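Side-chain contacts in transcriptional regulator (PDB 4YV9), which is a quorum-sensing DNA-binding transcriptional regulator, the receptor for SHP peptide pheromones, here bound to a peptide inhibitor: residues 93-98 against 107-112; 111-114 against 119-122; 146-151 against 158-163. All coordinates share one frame; numbering follows the deposited sequence.

Contact 1: residues 93-98 against 107-112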
loop_
_atom_site.group_PDB
_atom_site.type_symbol
_atom_site.label_atom_id
_atom_site.label_comp_id
_atom_site.label_asym_id
_atom_site.label_seq_id
_atom_site.Cartn_x
_atom_site.Cartn_y
_atom_site.Cartn_z
ATOM N N LEU B 93 8.995 27.633 10.535
ATOM C CA LEU B 93 9.561 28.188 11.756
ATOM C C LEU B 93 8.567 28.286 12.914
ATOM O O LEU B 93 8.910 27.972 14.046
ATOM C CB LEU B 93 10.164 29.566 11.469
ATOM C CG LEU B 93 11.555 29.474 10.844
ATOM C CD1 LEU B 93 12.151 30.854 10.507
ATOM C CD2 LEU B 93 12.453 28.702 11.782
ATOM N N LYS B 94 7.340 28.723 12.656
ATOM C CA LYS B 94 6.371 28.752 13.747
ATOM C C LYS B 94 5.513 27.496 13.806
ATOM O O LYS B 94 4.831 27.248 14.806
ATOM C CB LYS B 94 5.510 30.001 13.669
ATOM C CG LYS B 94 6.098 31.119 14.536
ATOM C CD LYS B 94 6.926 32.081 13.729
ATOM C CE LYS B 94 6.736 33.492 14.266
ATOM N NZ LYS B 94 7.446 34.500 13.453
ATOM N N LEU B 95 5.587 26.682 12.758
ATOM C CA LEU B 95 5.085 25.315 12.861
ATOM C C LEU B 95 5.886 24.647 13.967
ATOM O O LEU B 95 5.355 23.909 14.790
ATOM C CB LEU B 95 5.230 24.553 11.544
ATOM C CG LEU B 95 4.733 23.101 11.538
ATOM C CD1 LEU B 95 3.245 23.065 11.825
ATOM C CD2 LEU B 95 5.031 22.419 10.217
ATOM N N LEU B 96 7.178 24.949 13.976
ATOM C CA LEU B 96 8.105 24.478 14.990
ATOM C C LEU B 96 7.801 25.043 16.388
ATOM O O LEU B 96 7.995 24.355 17.387
ATOM C CB LEU B 96 9.538 24.830 14.566
ATOM C CG LEU B 96 10.676 24.384 15.472
ATOM C CD1 LEU B 96 10.659 22.868 15.652
ATOM C CD2 LEU B 96 12.012 24.854 14.909
ATOM N N GLU B 97 7.349 26.290 16.477
ATOM C CA GLU B 97 6.961 26.817 17.788
ATOM C C GLU B 97 5.653 26.171 18.229
ATOM O O GLU B 97 5.448 25.899 19.413
ATOM C CB GLU B 97 6.825 28.353 17.786
ATOM C CG GLU B 97 6.485 28.907 19.179
ATOM C CD GLU B 97 6.417 30.434 19.259
ATOM O OE1 GLU B 97 6.618 31.119 18.230
ATOM O OE2 GLU B 97 6.153 30.947 20.369
ATOM N N ASP B 98 4.777 25.916 17.264
ATOM C CA ASP B 98 3.503 25.261 17.535
ATOM C C ASP B 98 3.671 23.864 18.139
ATOM O O ASP B 98 2.795 23.389 18.862
ATOM C CB ASP B 98 2.671 25.173 16.252
ATOM C CG ASP B 98 1.860 26.424 16.001
ATOM O OD1 ASP B 98 1.525 27.111 16.989
ATOM O OD2 ASP B 98 1.556 26.719 14.825
ATOM N N THR B 107 11.722 17.770 17.139
ATOM C CA THR B 107 13.041 17.291 16.733
ATOM C C THR B 107 13.021 16.933 15.246
ATOM O O THR B 107 13.941 17.271 14.506
ATOM C CB THR B 107 13.509 16.064 17.567
ATOM O OG1 THR B 107 13.898 16.495 18.882
ATOM C CG2 THR B 107 14.706 15.398 16.889
HETATM N N MSE B 108 11.948 16.281 14.807
HETATM C CA MSE B 108 11.759 15.985 13.393
HETATM C C MSE B 108 11.532 17.226 12.504
HETATM O O MSE B 108 11.996 17.278 11.363
HETATM C CB MSE B 108 10.580 15.031 13.221
HETATM C CG MSE B 108 10.283 14.745 11.790
HETATM SE SE MSE B 108 8.676 13.629 11.514
HETATM C CE MSE B 108 8.416 14.164 9.695
ATOM N N ILE B 109 10.787 18.198 13.014
ATOM C CA ILE B 109 10.553 19.446 12.273
ATOM C C ILE B 109 11.866 20.204 12.062
ATOM O O ILE B 109 12.114 20.752 10.985
ATOM C CB ILE B 109 9.549 20.353 12.995
ATOM C CG1 ILE B 109 8.182 19.677 13.048
ATOM C CG2 ILE B 109 9.394 21.690 12.260
ATOM C CD1 ILE B 109 7.191 20.378 13.951
ATOM N N LYS B 110 12.711 20.207 13.089
ATOM C CA LYS B 110 14.033 20.828 12.999
ATOM C C LYS B 110 14.902 20.121 11.964
ATOM O O LYS B 110 15.628 20.768 11.208
ATOM C CB LYS B 110 14.736 20.821 14.360
ATOM C CG LYS B 110 14.024 21.635 15.442
ATOM C CD LYS B 110 14.857 21.706 16.721
ATOM C CE LYS B 110 14.063 22.309 17.866
ATOM N NZ LYS B 110 14.908 22.451 19.092
ATOM N N ALA B 111 14.832 18.793 11.938
ATOM C CA ALA B 111 15.606 18.005 10.977
ATOM C C ALA B 111 15.204 18.358 9.552
ATOM O O ALA B 111 16.050 18.537 8.681
ATOM C CB ALA B 111 15.413 16.507 11.221
ATOM N N ILE B 112 13.901 18.448 9.322
ATOM C CA ILE B 112 13.389 18.744 7.988
ATOM C C ILE B 112 13.716 20.169 7.609
ATOM O O ILE B 112 14.182 20.442 6.500
ATOM C CB ILE B 112 11.861 18.535 7.903
ATOM C CG1 ILE B 112 11.533 17.054 7.985
ATOM C CG2 ILE B 112 11.304 19.133 6.613
ATOM C CD1 ILE B 112 10.124 16.783 8.464
#
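Leu96 and Ile109 form the apolar centre of this contact. Leu96 sends CD1 against the CG2 branch of Ile109, at 3.8 Å. Its CB also lies against that methyl, so the Ile109 branch meets both the root and one tip of the leucine. The two side chains lie alongside each other, pointing opposite ways. Ile109 presents CG2 because this branch is anti to its backbone N, while CG1 (chi1 -64°) lies beside the N and brings CD1 near Leu95. That second reach is looser: CD1 of Ile109 is 4.1 Å from O of Leu95 and 4.4 Å from CG of Leu95.

Helices 89-98 and 103-113 make an antiparallel helical hairpin closed by a short loop. It belongs to the C-terminal Rgg domain, a family of the TPR clan. The axes of the two short segments run at 169° and approach to 9.6 Å. Leu96 and Ile109 mark the nearest pair of backbones, with CA atoms 6.2 Å apart.

The aliphatic part of Lys110 adds a different kind of packing. Its CG lies 3.6 Å from CD1 of Leu96 and 3.8 Å from CD2 of the same leucine. Both leucine methyls therefore rest on one methylene, and the lysine chain runs roughly perpendicular to the leucine. Beyond CG the lysine chain is extended, and its CE also comes near CD1 of Leu96.

No hydrogen bond crosses between the segments. The charged end of Lys110 lies to the side, in a salt bridge with Glu126 of helix 124-136. On another flank, Leu95 touches Arg79 and Val80 of helix 72-85.

Contact 2: residues 111-114 against 119-122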
loop_
_atom_site.group_PDB
_atom_site.type_symbol
_atom_site.label_atom_id
_atom_site.label_comp_id
_atom_site.label_asym_id
_atom_site.label_seq_id
_atom_site.Cartn_x
_atom_site.Cartn_y
_atom_site.Cartn_z
ATOM N N ALA B 111 14.832 18.793 11.938
ATOM C CA ALA B 111 15.606 18.005 10.977
ATOM C C ALA B 111 15.204 18.358 9.552
ATOM O O ALA B 111 16.050 18.537 8.681
ATOM C CB ALA B 111 15.413 16.507 11.221
ATOM N N ILE B 112 13.901 18.448 9.322
ATOM C CA ILE B 112 13.389 18.744 7.988
ATOM C C ILE B 112 13.716 20.169 7.609
ATOM O O ILE B 112 14.182 20.442 6.500
ATOM C CB ILE B 112 11.861 18.535 7.903
ATOM C CG1 ILE B 112 11.533 17.054 7.985
ATOM C CG2 ILE B 112 11.304 19.133 6.613
ATOM C CD1 ILE B 112 10.124 16.783 8.464
ATOM N N LEU B 113 13.469 21.078 8.544
ATOM C CA LEU B 113 13.723 22.498 8.334
ATOM C C LEU B 113 15.190 22.793 8.034
ATOM O O LEU B 113 15.496 23.753 7.322
ATOM C CB LEU B 113 13.268 23.300 9.556
ATOM C CG LEU B 113 13.627 24.784 9.626
ATOM C CD1 LEU B 113 13.036 25.521 8.452
ATOM C CD2 LEU B 113 13.136 25.369 10.931
ATOM N N SER B 114 16.097 21.979 8.575
ATOM C CA SER B 114 17.530 22.170 8.339
ATOM C C SER B 114 17.901 21.964 6.872
ATOM O O SER B 114 18.951 22.430 6.423
ATOM C CB SER B 114 18.361 21.219 9.201
ATOM O OG SER B 114 18.185 19.883 8.768
ATOM N N THR B 119 20.645 26.862 9.564
ATOM C CA THR B 119 20.804 27.509 10.869
ATOM C C THR B 119 20.044 26.761 12.001
ATOM O O THR B 119 20.470 26.751 13.159
ATOM C CB THR B 119 20.349 28.982 10.784
ATOM O OG1 THR B 119 21.488 29.820 10.522
ATOM C CG2 THR B 119 19.682 29.434 12.056
ATOM N N VAL B 120 18.935 26.119 11.656
ATOM C CA VAL B 120 18.214 25.297 12.625
ATOM C C VAL B 120 18.576 23.813 12.474
ATOM O O VAL B 120 18.385 23.241 11.417
ATOM C CB VAL B 120 16.682 25.445 12.478
ATOM C CG1 VAL B 120 15.972 24.531 13.474
ATOM C CG2 VAL B 120 16.251 26.890 12.668
ATOM N N GLU B 121 19.099 23.199 13.531
ATOM C CA GLU B 121 19.340 21.751 13.540
ATOM C C GLU B 121 18.916 21.158 14.876
ATOM O O GLU B 121 19.011 21.829 15.907
ATOM C CB GLU B 121 20.816 21.431 13.292
ATOM C CG GLU B 121 21.350 21.868 11.949
ATOM C CD GLU B 121 22.775 21.422 11.737
ATOM O OE1 GLU B 121 23.436 21.071 12.736
ATOM O OE2 GLU B 121 23.231 21.420 10.573
ATOM N N PRO B 122 18.464 19.899 14.874
ATOM C CA PRO B 122 18.202 19.308 16.187
ATOM C C PRO B 122 19.514 19.156 16.931
ATOM O O PRO B 122 20.531 18.896 16.292
ATOM C CB PRO B 122 17.571 17.944 15.856
ATOM C CG PRO B 122 18.033 17.629 14.477
ATOM C CD PRO B 122 18.188 18.963 13.768
#
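Val120 meets Leu113 through a single methyl of the leucine. At the root of the valine, CB lies 3.9 Å from CD2 of Leu113. The two branches then divide. CG1 is anti to the valine backbone N (chi1 178°), and CG2 lies beside that N. Both methyls are again 3.9 Å from CD2 of Leu113. The leucine methyl thus sits evenly against the valine fork, touching CB and both tips. The valine side chain also touches Lys110 of helix 103-113. Leu113 reaches the valine with CG anti to its own backbone N. Leu92 and Leu93 of helix 89-98 also touch Leu113.

The backbone of Val120 takes part as well. Its carbonyl O is modelled 3.0 Å from CB of Ser114, a very short approach that is doubtful in detail. The same CB is 4.1 Å from CG of Glu121, a looser touch at the exposed side.

These contacts fold the connection between helix 103-113 and helix 124-136 back on the end of the first helix. Residues 120-122 are extended and run back along the last helical turn. The CA atoms of Ser114 and Val120 are 5.3 Å apart, and farther back Pro122 lies over Ala111. There CD of Pro122 is 3.8 Å from the backbone N of Ala111, and the proline ring also approaches the Ala111 methyl.

Ser114 turns its hydroxyl back to the helix. OG approaches O of Ala111 in a hydrogen bond that is modelled unusually short, so its geometry is doubtful. Arg153 adds weak hydrogen bonds to both of these oxygens, while Phe154 packs on Ala111, Ser114, Glu121 and Pro122.

Contact 3: residues 146-151 against 158-163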
loop_
_atom_site.group_PDB
_atom_site.type_symbol
_atom_site.label_atom_id
_atom_site.label_comp_id
_atom_site.label_asym_id
_atom_site.label_seq_id
_atom_site.Cartn_x
_atom_site.Cartn_y
_atom_site.Cartn_z
ATOM N N ILE B 146 8.811 6.946 10.048
ATOM C CA ILE B 146 8.877 8.305 9.497
ATOM C C ILE B 146 9.830 9.195 10.316
ATOM O O ILE B 146 10.581 10.014 9.766
ATOM C CB ILE B 146 7.478 8.935 9.437
ATOM C CG1 ILE B 146 6.597 8.173 8.437
ATOM C CG2 ILE B 146 7.553 10.435 9.069
ATOM C CD1 ILE B 146 7.081 8.239 7.021
ATOM N N LEU B 147 9.809 9.033 11.634
ATOM C CA LEU B 147 10.752 9.758 12.476
ATOM C C LEU B 147 12.191 9.433 12.071
ATOM O O LEU B 147 12.988 10.337 11.823
ATOM C CB LEU B 147 10.524 9.434 13.944
ATOM C CG LEU B 147 9.329 10.129 14.602
ATOM C CD1 LEU B 147 9.097 9.530 15.981
ATOM C CD2 LEU B 147 9.581 11.657 14.690
ATOM N N LEU B 148 12.511 8.145 11.984
ATOM C CA LEU B 148 13.856 7.717 11.625
ATOM C C LEU B 148 14.252 8.230 10.253
ATOM O O LEU B 148 15.351 8.752 10.075
ATOM C CB LEU B 148 13.979 6.187 11.645
ATOM C CG LEU B 148 15.302 5.630 11.111
ATOM C CD1 LEU B 148 16.407 5.959 12.082
ATOM C CD2 LEU B 148 15.235 4.122 10.881
ATOM N N GLY B 149 13.351 8.077 9.290
ATOM C CA GLY B 149 13.619 8.487 7.926
ATOM C C GLY B 149 13.964 9.962 7.853
ATOM O O GLY B 149 14.922 10.345 7.196
ATOM N N ASN B 150 13.214 10.794 8.562
ATOM C CA ASN B 150 13.407 12.229 8.428
ATOM C C ASN B 150 14.497 12.807 9.339
ATOM O O ASN B 150 14.934 13.930 9.134
ATOM C CB ASN B 150 12.076 12.945 8.652
ATOM C CG ASN B 150 11.151 12.814 7.451
ATOM O OD1 ASN B 150 11.559 13.042 6.317
ATOM N ND2 ASN B 150 9.917 12.444 7.694
ATOM N N CYS B 151 14.961 12.034 10.317
ATOM C CA CYS B 151 16.018 12.509 11.212
ATOM C C CYS B 151 17.377 11.869 10.927
ATOM O O CYS B 151 18.354 12.166 11.614
ATOM C CB CYS B 151 15.633 12.251 12.672
ATOM S SG CYS B 151 14.223 13.249 13.201
ATOM N N ASN B 158 26.781 4.620 12.879
ATOM C CA ASN B 158 26.663 3.331 13.541
ATOM C C ASN B 158 25.351 3.175 14.288
ATOM O O ASN B 158 24.819 2.070 14.367
ATOM C CB ASN B 158 27.836 3.089 14.488
ATOM C CG ASN B 158 28.855 2.129 13.904
ATOM O OD1 ASN B 158 28.608 0.921 13.822
ATOM N ND2 ASN B 158 30.000 2.658 13.485
ATOM N N THR B 159 24.822 4.266 14.832
ATOM C CA THR B 159 23.535 4.210 15.505
ATOM C C THR B 159 22.443 4.058 14.457
ATOM O O THR B 159 21.476 3.316 14.652
ATOM C CB THR B 159 23.275 5.461 16.367
ATOM O OG1 THR B 159 24.246 5.521 17.418
ATOM C CG2 THR B 159 21.872 5.426 16.975
ATOM N N LEU B 160 22.614 4.754 13.337
ATOM C CA LEU B 160 21.679 4.652 12.222
ATOM C C LEU B 160 21.608 3.216 11.721
ATOM O O LEU B 160 20.522 2.679 11.500
ATOM C CB LEU B 160 22.093 5.588 11.084
ATOM C CG LEU B 160 21.226 5.596 9.821
ATOM C CD1 LEU B 160 19.803 5.969 10.144
ATOM C CD2 LEU B 160 21.802 6.564 8.795
ATOM N N PHE B 161 22.771 2.590 11.556
ATOM C CA PHE B 161 22.812 1.205 11.091
ATOM C C PHE B 161 22.111 0.264 12.068
ATOM O O PHE B 161 21.356 -0.619 11.661
ATOM C CB PHE B 161 24.248 0.741 10.878
ATOM C CG PHE B 161 24.362 -0.720 10.551
ATOM C CD1 PHE B 161 23.931 -1.204 9.326
ATOM C CD2 PHE B 161 24.886 -1.611 11.473
ATOM C CE1 PHE B 161 24.023 -2.552 9.024
ATOM C CE2 PHE B 161 24.987 -2.957 11.175
ATOM C CZ PHE B 161 24.555 -3.429 9.951
ATOM N N LEU B 162 22.376 0.453 13.356
ATOM C CA LEU B 162 21.776 -0.376 14.394
ATOM C C LEU B 162 20.266 -0.150 14.477
ATOM O O LEU B 162 19.506 -1.091 14.702
ATOM C CB LEU B 162 22.432 -0.101 15.749
ATOM C CG LEU B 162 23.875 -0.586 15.878
ATOM C CD1 LEU B 162 24.426 -0.332 17.279
ATOM C CD2 LEU B 162 23.973 -2.062 15.504
ATOM N N LEU B 163 19.841 1.095 14.276
ATOM C CA LEU B 163 18.424 1.432 14.268
ATOM C C LEU B 163 17.739 0.808 13.068
ATOM O O LEU B 163 16.596 0.357 13.159
ATOM C CB LEU B 163 18.214 2.949 14.257
ATOM C CG LEU B 163 18.383 3.665 15.599
ATOM C CD1 LEU B 163 18.309 5.189 15.423
ATOM C CD2 LEU B 163 17.339 3.175 16.601
#
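Leu148 reaches across to Leu160 and Leu163, and one methyl does the work. CD1 of Leu148 lies 3.9 Å from CD1 of Leu160. It is equally far, 3.9 Å, from CD1 of Leu163. Leu148 has the most surface buried here, 68 Å², about twice that of Leu163 and nearly three times that of Leu160. Its CG is anti to the backbone N (chi1 173°), which extends the side chain toward the other helix.

The two receiving leucines are one helical turn apart, and their CD1 methyls meet the Leu148 methyl from directions about a right angle apart. They come to it differently. Leu163 points at Leu148 from its root, and its CB is 4.1 Å from CD1 of Leu148. Leu160 starts off to one side, and only its tip methyl arrives, carried there by a CG anti to its backbone N (chi1 179°). Leu148 crosses both at a slant. The contact is wholly apolar and buried, with no hydrogen bond across it.

The backbones stay well apart: the nearest CA atoms, those of Leu148 and Leu163, are 8.2 Å from each other. Ile155, in the link between the helices, touches both Leu148 and Leu160, and Trp140 also packs on Leu148. Helix 124-136 covers Leu163 with Thr131 and Phe135, while another face of helix 142-151 packs on helix 103-113 through Met108.

Contacts 1 and 2 share helix 103-113, and their centres are about 8 Å apart. They touch directly: Leu93 CD2 is 3.5 Å from Leu113 CD2, and Lys110 CG is 4.0 Å from Val120 CG1. Contact 3 lies farther on, about 18 Å from contact 1 and 16 Å from contact 2, centre to centre. It is joined to them by packing of helix 103-113 on helix 142-151, where Ala111 CB comes to 3.4 Å from Asn150 O. The same two helices help to line the site of the bound peptide. Ile112 packs on a modified side chain of the peptide, Ile146 on an apolar one, and Asn150 ND2 hydrogen-bonds the peptide backbone.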